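Local coordinates for ribosomal RNA small subunit methyltransferase D (Escherichia coli, PDB 2FPO), which methylates the N2 atom of guanine 966 of 16S rRNA in the assembled 30S particle, using S-adenosyl-L-methionine as methyl donor, at residues A[46-51]-A[175-180]. Numbering follows the deposited sequence.
Sequences FNWLAP and LHREKV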
loop_
_atom_site.group_PDB
_atom_site.type_symbol
_atom_site.label_atom_id
_atom_site.label_comp_id
_atom_site.label_asym_id
_atom_site.label_seq_id
_atom_site.Cartn_x
_atom_site.Cartn_y
_atom_site.Cartn_z
ATOM N N PHE A 46 9.406 3.123 4.442
ATOM C CA PHE A 46 10.040 1.846 4.672
ATOM C C PHE A 46 11.038 1.897 5.802
ATOM O O PHE A 46 11.298 0.866 6.417
ATOM C CB PHE A 46 10.527 1.195 3.375
ATOM C CG PHE A 46 9.391 0.656 2.549
ATOM C CD1 PHE A 46 8.801 -0.585 2.881
ATOM C CD2 PHE A 46 8.839 1.418 1.511
ATOM C CE1 PHE A 46 7.731 -1.070 2.164
ATOM C CE2 PHE A 46 7.751 0.933 0.779
ATOM C CZ PHE A 46 7.207 -0.313 1.093
ATOM N N ASN A 47 11.544 3.086 6.122
ATOM C CA ASN A 47 12.256 3.261 7.381
ATOM C C ASN A 47 11.287 3.078 8.562
ATOM O O ASN A 47 11.620 2.370 9.515
ATOM C CB ASN A 47 13.017 4.593 7.423
ATOM C CG ASN A 47 14.159 4.670 6.383
ATOM O OD1 ASN A 47 14.462 3.698 5.680
ATOM N ND2 ASN A 47 14.785 5.845 6.279
ATOM N N TRP A 48 10.083 3.665 8.482
ATOM C CA TRP A 48 9.061 3.439 9.548
ATOM C C TRP A 48 8.679 1.957 9.702
ATOM O O TRP A 48 8.380 1.494 10.802
ATOM C CB TRP A 48 7.750 4.200 9.290
ATOM C CG TRP A 48 7.801 5.722 9.319
ATOM C CD1 TRP A 48 8.732 6.521 9.936
ATOM C CD2 TRP A 48 6.860 6.604 8.704
ATOM N NE1 TRP A 48 8.419 7.858 9.738
ATOM C CE2 TRP A 48 7.270 7.933 8.992
ATOM C CE3 TRP A 48 5.687 6.401 7.963
ATOM C CZ2 TRP A 48 6.547 9.054 8.555
ATOM C CZ3 TRP A 48 4.985 7.502 7.513
ATOM C CH2 TRP A 48 5.419 8.827 7.815
ATOM N N LEU A 49 8.649 1.239 8.577
ATOM C CA LEU A 49 8.203 -0.160 8.508
ATOM C C LEU A 49 9.310 -1.190 8.706
ATOM O O LEU A 49 9.038 -2.383 8.754
ATOM C CB LEU A 49 7.536 -0.413 7.144
ATOM C CG LEU A 49 6.171 0.268 6.935
ATOM C CD1 LEU A 49 5.620 -0.054 5.555
ATOM C CD2 LEU A 49 5.170 -0.115 8.026
ATOM N N ALA A 50 10.554 -0.724 8.819
ATOM C CA ALA A 50 11.736 -1.612 8.797
ATOM C C ALA A 50 11.646 -2.767 9.822
ATOM O O ALA A 50 11.911 -3.912 9.478
ATOM C CB ALA A 50 13.021 -0.803 8.980
ATOM N N PRO A 51 11.237 -2.481 11.070
ATOM C CA PRO A 51 11.175 -3.589 12.024
ATOM C C PRO A 51 9.968 -4.536 11.940
ATOM O O PRO A 51 9.879 -5.441 12.764
ATOM C CB PRO A 51 11.220 -2.872 13.380
ATOM C CG PRO A 51 10.556 -1.570 13.130
ATOM C CD PRO A 51 10.883 -1.191 11.703
ATOM N N LEU A 175 -3.032 7.500 15.174
ATOM C CA LEU A 175 -1.933 8.042 14.381
ATOM C C LEU A 175 -0.590 7.580 14.964
ATOM O O LEU A 175 -0.299 7.817 16.124
ATOM C CB LEU A 175 -2.011 9.566 14.283
ATOM C CG LEU A 175 -1.060 10.266 13.296
ATOM C CD1 LEU A 175 -1.209 9.733 11.837
ATOM C CD2 LEU A 175 -1.316 11.750 13.321
ATOM N N HIS A 176 0.192 6.873 14.149
ATOM C CA HIS A 176 1.425 6.220 14.613
ATOM C C HIS A 176 2.693 6.952 14.167
ATOM O O HIS A 176 3.610 7.129 14.966
ATOM C CB HIS A 176 1.462 4.747 14.162
ATOM C CG HIS A 176 2.477 3.923 14.892
ATOM N ND1 HIS A 176 2.436 3.738 16.258
ATOM C CD2 HIS A 176 3.570 3.254 14.451
ATOM C CE1 HIS A 176 3.464 2.991 16.629
ATOM N NE2 HIS A 176 4.163 2.677 15.551
ATOM N N ARG A 177 2.751 7.317 12.878
ATOM C CA ARG A 177 3.815 8.179 12.307
ATOM C C ARG A 177 3.175 9.211 11.393
ATOM O O ARG A 177 2.120 8.965 10.821
ATOM C CB ARG A 177 4.829 7.380 11.466
ATOM C CG ARG A 177 5.554 6.232 12.188
ATOM C CD ARG A 177 6.531 6.747 13.255
ATOM N NE ARG A 177 7.195 5.640 13.944
ATOM C CZ ARG A 177 6.873 5.185 15.157
ATOM N NH1 ARG A 177 5.872 5.737 15.833
ATOM N NH2 ARG A 177 7.561 4.174 15.704
ATOM N N GLU A 178 3.830 10.353 11.239
ATOM C CA GLU A 178 3.386 11.396 10.311
ATOM C C GLU A 178 4.543 12.240 9.754
ATOM O O GLU A 178 5.419 12.640 10.488
ATOM C CB GLU A 178 2.348 12.313 10.967
ATOM C CG GLU A 178 1.733 13.307 9.966
ATOM C CD GLU A 178 0.795 14.307 10.607
ATOM O OE1 GLU A 178 1.266 15.130 11.408
ATOM O OE2 GLU A 178 -0.417 14.284 10.293
ATOM N N LYS A 179 4.525 12.498 8.456
ATOM C CA LYS A 179 5.459 13.427 7.845
ATOM C C LYS A 179 4.681 14.319 6.896
ATOM O O LYS A 179 3.895 13.844 6.079
ATOM C CB LYS A 179 6.542 12.696 7.055
ATOM C CG LYS A 179 7.568 13.629 6.413
ATOM C CD LYS A 179 8.596 12.867 5.593
ATOM C CE LYS A 179 9.805 13.763 5.293
ATOM N NZ LYS A 179 10.956 13.027 4.661
ATOM N N VAL A 180 4.903 15.618 7.007
ATOM C CA VAL A 180 4.351 16.557 6.044
ATOM C C VAL A 180 5.478 17.096 5.172
ATOM O O VAL A 180 6.478 17.595 5.676
ATOM C CB VAL A 180 3.537 17.680 6.734
ATOM C CG1 VAL A 180 3.011 18.671 5.717
ATOM C CG2 VAL A 180 2.377 17.068 7.516
#
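Trp48 and Arg177 show how the face of an aromatic plate can dock a helix on an edge strand. The indole reaches out from helix 39-53, and Arg177 lays its aliphatic stem over one face: Arg177 CB sits 3.5 Å from the centroid of the six-membered ring of Trp48, 12° off the normal, a CH-pi contact. The two side chains run past each other in opposite directions. A bend at chi2 (-69°) turns the arginine chain along the pyrrole side, Arg177 CD lying 4.0 Å from Trp48 CD1. The guanidinium stands perpendicular to the indole, its edge turned to Trp48 CD1; Arg177 NH1 donates to His176 O at 2.8 Å in a bent bond (N-H...O 145°), from above the carbonyl plane, and lies over the imidazole of His176. At the far rim, Lys179 N meets the indole edge near its plane, 3.8 Å from Trp48 CH2, while the lysine chain carries NZ to Thr44 on the same helix. Leu188 of strand 184-191, which faces His176 and Arg177 at a classic beta bulge, also touches Trp48. An alanine in place of Trp48 would probably leave the arginine methylenes without their aromatic floor and open a gap between helix and strand. Nonpolar ring contact and the Lys179-Thr44 hydrogen bond thus together join the helix to strand 173-181, at one edge of this Rossmann-like methyltransferase sheet.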